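Local coordinates for TqaA (Penicillium aethiopicum, PDB 5DLK), which is a fungal nonribosomal peptide synthetase whose carboxy-terminal condensation-like domain, the part described here, probably closes the peptide product into a ring, at residues 45-50 / 114-119; 93-98 / 203-208. All blocks are in the same frame, centred on the assembly; numbering follows the deposited sequence.

The two contacts illustrate how one region of a condensation domain is joined by different chemistry in different places. Both are partly buried; their centres lie about 14 Å apart and their nearest atoms about 4 Å, without touching. Interaction 1 pairs strand 47-53 with strand 108-115 through main-chain bonds, with leucines on one face and polar groups and water at the outer end. Interaction 2, nearer the centre of the chain, sets the end of helix 81-94 and the turn after it against the loop before helix 208-218, and relies on side-chain donors and bridging waters. Arg99 relates them: it bonds to Asp93 O, in segment 93-98, and to Glu49 OE2 and Leu114 O at the first.

Interaction 1: 45-50 / 114-119; sequences TSTLED and LANLDV
Thr47 and Ala115 form a hydrogen-bonded pair of antiparallel strands, with Thr47 N to Ala115 O and Ala115 N to Thr47 O both 2.9 Å. The pairing puts strand 47-53 at one margin of a three-stranded sheet and, just past the pair, a side-chain bond from Thr47 to Asn116 follows. Thr47 OG1, placed between the backbone N and the carbonyl carbon (chi1 60°), donates over 3.0 Å to Asn116 OD1, in the amide plane and on a lone pair. Thr47 CG2 rests 3.5 Å from that same Asn116 OD1. Beside them Ala115 CB fits between Thr47 OG1 and Glu49 OE2, 3.6 Å from the latter. On the other face Leu48 CD1 meets Leu114 CD2 at 4.1 Å, the two side chains crossing obliquely.

Farther out, both leucines pack on His33 of helix 29-38, and Glu49 OE2 forms a salt bridge with Arg99. A classic beta bulge, Glu49 and Asp50 against Val113, follows along the strand. Past the last paired residues, two waters join Thr45 to the turn: each donates to Asn116 O, and the second accepts from Thr45 OG1 while donating to Asp118 OD1, with 2.9 Å from water 2 to Asp118 OD1.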
ATOM      1  N   THR A  45      30.638  -4.279  -0.280  1.00 28.59           N
ATOM      2  CA  THR A  45      30.716  -5.661  -0.730  1.00 33.89           C
ATOM      3  C   THR A  45      29.448  -6.159  -1.429  1.00 34.98           C
ATOM      4  O   THR A  45      29.399  -7.298  -1.893  1.00 30.79           O
ATOM      5  CB  THR A  45      31.023  -6.608   0.440  1.00 36.13           C
ATOM      6  OG1 THR A  45      29.978  -6.527   1.411  1.00 42.55           O
ATOM      7  CG2 THR A  45      32.363  -6.230   1.090  1.00 40.74           C
ATOM      8  N   SER A  46      28.414  -5.325  -1.492  1.00 31.31           N
ATOM      9  CA  SER A  46      27.197  -5.729  -2.188  1.00 32.58           C
ATOM     10  C   SER A  46      27.448  -5.792  -3.691  1.00 29.41           C
ATOM     11  O   SER A  46      28.356  -5.134  -4.207  1.00 29.94           O
ATOM     12  CB  SER A  46      26.035  -4.763  -1.891  1.00 25.15           C
ATOM     13  OG  SER A  46      26.294  -3.480  -2.442  1.00 27.37           O
ATOM     14  N   THR A  47      26.634  -6.582  -4.384  1.00 30.95           N
ATOM     15  CA  THR A  47      26.640  -6.593  -5.836  1.00 29.57           C
ATOM     16  C   THR A  47      25.292  -6.100  -6.355  1.00 31.05           C
ATOM     17  O   THR A  47      24.292  -6.143  -5.636  1.00 27.00           O
ATOM     18  CB  THR A  47      26.908  -7.987  -6.390  1.00 30.61           C
ATOM     19  OG1 THR A  47      25.885  -8.882  -5.943  1.00 27.21           O
ATOM     20  CG2 THR A  47      28.272  -8.490  -5.896  1.00 33.93           C
ATOM     21  N   LEU A  48      25.273  -5.639  -7.597  1.00 27.46           N
ATOM     22  CA  LEU A  48      24.024  -5.194  -8.214  1.00 28.73           C
ATOM     23  C   LEU A  48      23.403  -6.327  -9.018  1.00 30.88           C
ATOM     24  O   LEU A  48      23.939  -6.738 -10.056  1.00 31.07           O
ATOM     25  CB  LEU A  48      24.263  -3.979  -9.106  1.00 29.22           C
ATOM     26  CG  LEU A  48      23.012  -3.376  -9.750  1.00 30.79           C
ATOM     27  CD1 LEU A  48      22.132  -2.703  -8.689  1.00 28.45           C
ATOM     28  CD2 LEU A  48      23.402  -2.403 -10.848  1.00 32.95           C
ATOM     29  N   GLU A  49      22.274  -6.838  -8.533  1.00 26.93           N
ATOM     30  CA  GLU A  49      21.603  -7.967  -9.158  1.00 28.18           C
ATOM     31  C   GLU A  49      20.665  -7.527 -10.296  1.00 33.45           C
ATOM     32  O   GLU A  49      20.507  -8.235 -11.304  1.00 29.99           O
ATOM     33  CB  GLU A  49      20.832  -8.751  -8.100  1.00 30.12           C
ATOM     34  CG  GLU A  49      20.018  -9.896  -8.640  1.00 35.93           C
ATOM     35  CD  GLU A  49      19.172 -10.556  -7.570  1.00 41.66           C
ATOM     36  OE1 GLU A  49      18.037 -10.975  -7.890  1.00 50.17           O
ATOM     37  OE2 GLU A  49      19.633 -10.655  -6.413  1.00 42.31           O
ATOM     38  N   ASP A  50      20.041  -6.359 -10.132  1.00 28.78           N
ATOM     39  CA  ASP A  50      19.119  -5.846 -11.150  1.00 28.68           C
ATOM     40  C   ASP A  50      18.912  -4.353 -10.970  1.00 29.55           C
ATOM     41  O   ASP A  50      19.261  -3.772  -9.934  1.00 25.96           O
ATOM     42  CB  ASP A  50      17.774  -6.576 -11.089  1.00 29.16           C
ATOM     43  CG  ASP A  50      17.117  -6.743 -12.476  1.00 29.61           C
ATOM     44  OD1 ASP A  50      17.382  -5.936 -13.395  1.00 29.73           O
ATOM     45  OD2 ASP A  50      16.335  -7.700 -12.639  1.00 29.06           O
ATOM     46  N   LEU A 114      19.930  -5.321  -4.778  1.00 27.25           N
ATOM     47  CA  LEU A 114      21.258  -5.738  -4.345  1.00 22.74           C
ATOM     48  C   LEU A 114      21.309  -7.228  -4.017  1.00 27.14           C
ATOM     49  O   LEU A 114      20.316  -7.822  -3.606  1.00 25.21           O
ATOM     50  CB  LEU A 114      21.684  -4.929  -3.124  1.00 27.64           C
ATOM     51  CG  LEU A 114      21.714  -3.412  -3.297  1.00 22.98           C
ATOM     52  CD1 LEU A 114      22.347  -2.722  -2.068  1.00 25.63           C
ATOM     53  CD2 LEU A 114      22.435  -3.017  -4.582  1.00 25.04           C
ATOM     54  N   ALA A 115      22.488  -7.824  -4.201  1.00 27.45           N
ATOM     55  CA  ALA A 115      22.754  -9.179  -3.743  1.00 25.45           C
ATOM     56  C   ALA A 115      24.064  -9.149  -2.952  1.00 26.15           C
ATOM     57  O   ALA A 115      24.707  -8.098  -2.854  1.00 25.48           O
ATOM     58  CB  ALA A 115      22.843 -10.158  -4.917  1.00 29.42           C
ATOM     59  N   ASN A 116      24.448 -10.296  -2.398  1.00 29.94           N
ATOM     60  CA  ASN A 116      25.607 -10.359  -1.497  1.00 33.97           C
ATOM     61  C   ASN A 116      25.496  -9.283  -0.422  1.00 37.60           C
ATOM     62  O   ASN A 116      26.459  -8.574  -0.113  1.00 33.55           O
ATOM     63  CB  ASN A 116      26.908 -10.217  -2.281  1.00 34.12           C
ATOM     64  CG  ASN A 116      27.120 -11.362  -3.254  1.00 40.09           C
ATOM     65  OD1 ASN A 116      26.799 -11.256  -4.442  1.00 41.28           O
ATOM     66  ND2 ASN A 116      27.633 -12.481  -2.749  1.00 44.03           N
ATOM     67  N   LEU A 117      24.285  -9.158   0.115  1.00 34.54           N
ATOM     68  CA  LEU A 117      23.959  -8.115   1.071  1.00 37.21           C
ATOM     69  C   LEU A 117      23.974  -8.663   2.493  1.00 35.57           C
ATOM     70  O   LEU A 117      23.118  -9.471   2.857  1.00 33.12           O
ATOM     71  CB  LEU A 117      22.583  -7.505   0.759  1.00 32.92           C
ATOM     72  CG  LEU A 117      22.318  -6.218   1.538  1.00 36.20           C
ATOM     73  CD1 LEU A 117      23.244  -5.117   1.058  1.00 33.77           C
ATOM     74  CD2 LEU A 117      20.872  -5.799   1.413  1.00 35.40           C
ATOM     75  N   ASP A 118      24.952  -8.223   3.284  1.00 34.27           N
ATOM     76  CA  ASP A 118      25.018  -8.579   4.696  1.00 37.60           C
ATOM     77  C   ASP A 118      24.032  -7.752   5.510  1.00 38.43           C
ATOM     78  O   ASP A 118      24.069  -6.524   5.479  1.00 40.68           O
ATOM     79  CB  ASP A 118      26.430  -8.370   5.262  1.00 43.51           C
ATOM     80  CG  ASP A 118      27.522  -8.843   4.323  1.00 52.49           C
ATOM     81  OD1 ASP A 118      27.288  -9.808   3.566  1.00 53.82           O
ATOM     82  OD2 ASP A 118      28.623  -8.244   4.342  1.00 60.19           O
ATOM     83  N   VAL A 119      23.155  -8.425   6.242  1.00 34.13           N
ATOM     84  CA  VAL A 119      22.245  -7.732   7.136  1.00 35.10           C
ATOM     85  C   VAL A 119      22.920  -7.500   8.487  1.00 35.27           C
ATOM     86  O   VAL A 119      23.322  -8.445   9.160  1.00 35.24           O
ATOM     87  CB  VAL A 119      20.938  -8.527   7.326  1.00 31.55           C
ATOM     88  CG1 VAL A 119      20.058  -7.870   8.380  1.00 28.25           C
ATOM     89  CG2 VAL A 119      20.209  -8.643   5.993  1.00 29.17           C
TER
HETATM   90  O   HOH W   1      26.792  -6.407   1.833  1.00 38.79           O
HETATM   91  O   HOH W   2      28.881  -9.470   1.222  1.00 42.73           O

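Interaction 2: 93-98 / 203-208; sequences DRHSIL and PPTSDF
The carbonyl oxygen of Pro203 is held by both terminal nitrogens of Arg94. Arg94 NH1 donates to Pro203 O at 2.8 Å, nearly along the C=O axis and in the guanidinium plane, while Arg94 NH2 adds a weak bond of 3.2 Å to Pro203 O. An extended chain, with CG anti to the backbone N (chi1 177°), carries the guanidinium out to the loop, and Thr205 CG2 lies 3.8 Å above the guanidinium plane of Arg94, over its centre. Asp192 is a second partner: its OD2 forms a salt bridge with Arg94 NE and also bonds to His95 NE2. The His95 ring in turn has Arg94 CG over its centre. An alanine in place of Arg94 would probably leave Pro203 O without its two donors, Asp192 without its salt bridge to this side chain, though still bonded to His95, and the methyl of Thr205 without the flat group it covers.

Farther along, water 3 connects His95 ND1 with Ser206 O, and water 4 takes the N-H groups of Ile97 and Phe208. Ser96 OG donates to Asp207 OD2 at 2.6 Å, coming from above the carboxylate plane, and Ile97 CD1 touches Phe208 CD2 at 4.2 Å. Asp207 OD1 accepts from His210 N, so one carboxylate caps the helix with OD1 and takes the Ser96 hydroxyl with OD2: a helix N-cap at the start of helix 208-218 of the condensation domain, tied to the turn that follows helix 81-94.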
ATOM      1  N   ASP A  93      17.717 -12.346   2.380  1.00 29.02           N
ATOM      2  CA  ASP A  93      18.151 -13.256   1.320  1.00 26.66           C
ATOM      3  C   ASP A  93      16.980 -13.710   0.441  1.00 29.01           C
ATOM      4  O   ASP A  93      17.074 -13.724  -0.789  1.00 31.37           O
ATOM      5  CB  ASP A  93      18.838 -14.497   1.914  1.00 29.17           C
ATOM      6  CG  ASP A  93      20.145 -14.177   2.604  1.00 37.19           C
ATOM      7  OD1 ASP A  93      20.744 -13.111   2.325  1.00 35.18           O
ATOM      8  OD2 ASP A  93      20.586 -15.008   3.429  1.00 40.88           O
ATOM      9  N   ARG A  94      15.883 -14.086   1.083  1.00 29.06           N
ATOM     10  CA  ARG A  94      14.733 -14.657   0.393  1.00 32.53           C
ATOM     11  C   ARG A  94      13.960 -13.664  -0.491  1.00 34.17           C
ATOM     12  O   ARG A  94      13.491 -14.036  -1.567  1.00 29.92           O
ATOM     13  CB  ARG A  94      13.780 -15.278   1.421  1.00 27.33           C
ATOM     14  CG  ARG A  94      12.493 -15.853   0.831  1.00 31.73           C
ATOM     15  CD  ARG A  94      11.692 -16.566   1.905  1.00 31.49           C
ATOM     16  NE  ARG A  94      10.385 -17.036   1.446  1.00 35.17           N
ATOM     17  CZ  ARG A  94      10.196 -18.103   0.672  1.00 40.22           C
ATOM     18  NH1 ARG A  94       8.966 -18.456   0.314  1.00 40.37           N
ATOM     19  NH2 ARG A  94      11.235 -18.817   0.245  1.00 38.44           N
ATOM     20  N   HIS A  95      13.819 -12.414  -0.047  1.00 31.13           N
ATOM     21  CA  HIS A  95      12.954 -11.452  -0.761  1.00 28.26           C
ATOM     22  C   HIS A  95      13.726 -10.259  -1.313  1.00 24.58           C
ATOM     23  O   HIS A  95      14.129  -9.383  -0.557  1.00 27.45           O
ATOM     24  CB  HIS A  95      11.850 -10.939   0.167  1.00 28.90           C
ATOM     25  CG  HIS A  95      10.938 -12.011   0.684  1.00 29.46           C
ATOM     26  ND1 HIS A  95       9.977 -12.612  -0.098  1.00 29.45           N
ATOM     27  CD2 HIS A  95      10.818 -12.563   1.917  1.00 30.02           C
ATOM     28  CE1 HIS A  95       9.314 -13.498   0.623  1.00 30.87           C
ATOM     29  NE2 HIS A  95       9.805 -13.487   1.849  1.00 30.82           N
ATOM     30  N   SER A  96      13.901 -10.186  -2.626  1.00 22.30           N
ATOM     31  CA  SER A  96      14.793  -9.168  -3.173  1.00 24.25           C
ATOM     32  C   SER A  96      14.282  -7.739  -2.946  1.00 20.78           C
ATOM     33  O   SER A  96      15.075  -6.794  -2.925  1.00 22.07           O
ATOM     34  CB  SER A  96      15.036  -9.415  -4.665  1.00 30.68           C
ATOM     35  OG  SER A  96      13.875  -9.171  -5.431  1.00 26.71           O
ATOM     36  N   ILE A  97      12.970  -7.570  -2.752  1.00 19.84           N
ATOM     37  CA  ILE A  97      12.449  -6.235  -2.468  1.00 20.37           C
ATOM     38  C   ILE A  97      13.041  -5.689  -1.156  1.00 20.93           C
ATOM     39  O   ILE A  97      13.230  -4.485  -1.017  1.00 20.93           O
ATOM     40  CB  ILE A  97      10.889  -6.221  -2.392  1.00 20.08           C
ATOM     41  CG1 ILE A  97      10.362  -4.780  -2.352  1.00 22.62           C
ATOM     42  CG2 ILE A  97      10.390  -6.978  -1.180  1.00 19.45           C
ATOM     43  CD1 ILE A  97      10.801  -3.940  -3.509  1.00 23.00           C
ATOM     44  N   LEU A  98      13.372  -6.578  -0.217  1.00 20.91           N
ATOM     45  CA  LEU A  98      13.938  -6.157   1.065  1.00 21.52           C
ATOM     46  C   LEU A  98      15.431  -5.780   0.931  1.00 25.98           C
ATOM     47  O   LEU A  98      15.998  -5.148   1.827  1.00 25.56           O
ATOM     48  CB  LEU A  98      13.749  -7.255   2.129  1.00 22.79           C
ATOM     49  CG  LEU A  98      12.330  -7.740   2.426  1.00 27.33           C
ATOM     50  CD1 LEU A  98      12.300  -8.795   3.530  1.00 26.04           C
ATOM     51  CD2 LEU A  98      11.398  -6.575   2.771  1.00 24.25           C
ATOM     52  N   PRO A 203       8.537 -22.938   0.559  1.00 48.62           N
ATOM     53  CA  PRO A 203       8.537 -23.129  -0.895  1.00 50.44           C
ATOM     54  C   PRO A 203       9.218 -21.959  -1.585  1.00 49.30           C
ATOM     55  O   PRO A 203       9.173 -20.849  -1.054  1.00 50.06           O
ATOM     56  CB  PRO A 203       7.048 -23.185  -1.240  1.00 47.28           C
ATOM     57  CG  PRO A 203       6.383 -22.419  -0.153  1.00 49.60           C
ATOM     58  CD  PRO A 203       7.188 -22.674   1.087  1.00 47.61           C
ATOM     59  N   PRO A 204       9.866 -22.200  -2.733  1.00 50.67           N
ATOM     60  CA  PRO A 204      10.401 -21.058  -3.479  1.00 51.99           C
ATOM     61  C   PRO A 204       9.295 -20.057  -3.831  1.00 47.84           C
ATOM     62  O   PRO A 204       8.113 -20.405  -3.855  1.00 48.89           O
ATOM     63  CB  PRO A 204      11.011 -21.700  -4.736  1.00 52.54           C
ATOM     64  CG  PRO A 204      10.506 -23.119  -4.759  1.00 53.52           C
ATOM     65  CD  PRO A 204      10.245 -23.489  -3.335  1.00 51.11           C
ATOM     66  N   THR A 205       9.686 -18.815  -4.073  1.00 48.67           N
ATOM     67  CA  THR A 205       8.727 -17.749  -4.334  1.00 45.15           C
ATOM     68  C   THR A 205       9.273 -16.832  -5.419  1.00 48.30           C
ATOM     69  O   THR A 205      10.454 -16.911  -5.767  1.00 49.19           O
ATOM     70  CB  THR A 205       8.440 -16.930  -3.057  1.00 46.43           C
ATOM     71  OG1 THR A 205       7.374 -15.998  -3.297  1.00 48.98           O
ATOM     72  CG2 THR A 205       9.693 -16.181  -2.626  1.00 37.44           C
ATOM     73  N   SER A 206       8.420 -15.963  -5.952  1.00 47.24           N
ATOM     74  CA  SER A 206       8.875 -14.958  -6.904  1.00 40.39           C
ATOM     75  C   SER A 206       9.143 -13.661  -6.176  1.00 34.62           C
ATOM     76  O   SER A 206       8.742 -13.501  -5.024  1.00 39.15           O
ATOM     77  CB  SER A 206       7.845 -14.748  -8.009  1.00 40.41           C
ATOM     78  OG  SER A 206       7.571 -15.973  -8.658  1.00 46.08           O
ATOM     79  N   ASP A 207       9.845 -12.737  -6.818  1.00 32.53           N
ATOM     80  CA  ASP A 207      10.020 -11.439  -6.181  1.00 35.04           C
ATOM     81  C   ASP A 207       9.291 -10.348  -6.947  1.00 30.51           C
ATOM     82  O   ASP A 207       8.639 -10.613  -7.962  1.00 29.22           O
ATOM     83  CB  ASP A 207      11.496 -11.078  -6.011  1.00 31.28           C
ATOM     84  CG  ASP A 207      12.275 -11.097  -7.305  1.00 34.18           C
ATOM     85  OD1 ASP A 207      11.665 -11.151  -8.396  1.00 38.15           O
ATOM     86  OD2 ASP A 207      13.526 -11.033  -7.229  1.00 40.05           O
ATOM     87  N   PHE A 208       9.400  -9.123  -6.444  1.00 26.57           N
ATOM     88  CA  PHE A 208       8.693  -8.008  -7.045  1.00 26.28           C
ATOM     89  C   PHE A 208       9.219  -7.716  -8.449  1.00 26.25           C
ATOM     90  O   PHE A 208       8.452  -7.373  -9.342  1.00 22.90           O
ATOM     91  CB  PHE A 208       8.802  -6.777  -6.141  1.00 25.70           C
ATOM     92  CG  PHE A 208       7.990  -5.619  -6.615  1.00 23.39           C
ATOM     93  CD1 PHE A 208       6.606  -5.710  -6.673  1.00 26.44           C
ATOM     94  CD2 PHE A 208       8.613  -4.447  -7.018  1.00 20.49           C
ATOM     95  CE1 PHE A 208       5.854  -4.644  -7.126  1.00 22.99           C
ATOM     96  CE2 PHE A 208       7.870  -3.372  -7.467  1.00 21.43           C
ATOM     97  CZ  PHE A 208       6.490  -3.469  -7.523  1.00 19.37           C
TER
HETATM   98  O   HOH W   3       9.529 -11.694  -2.800  1.00 32.44           O
HETATM   99  O   HOH W   4      10.314  -9.351  -3.491  1.00 23.90           O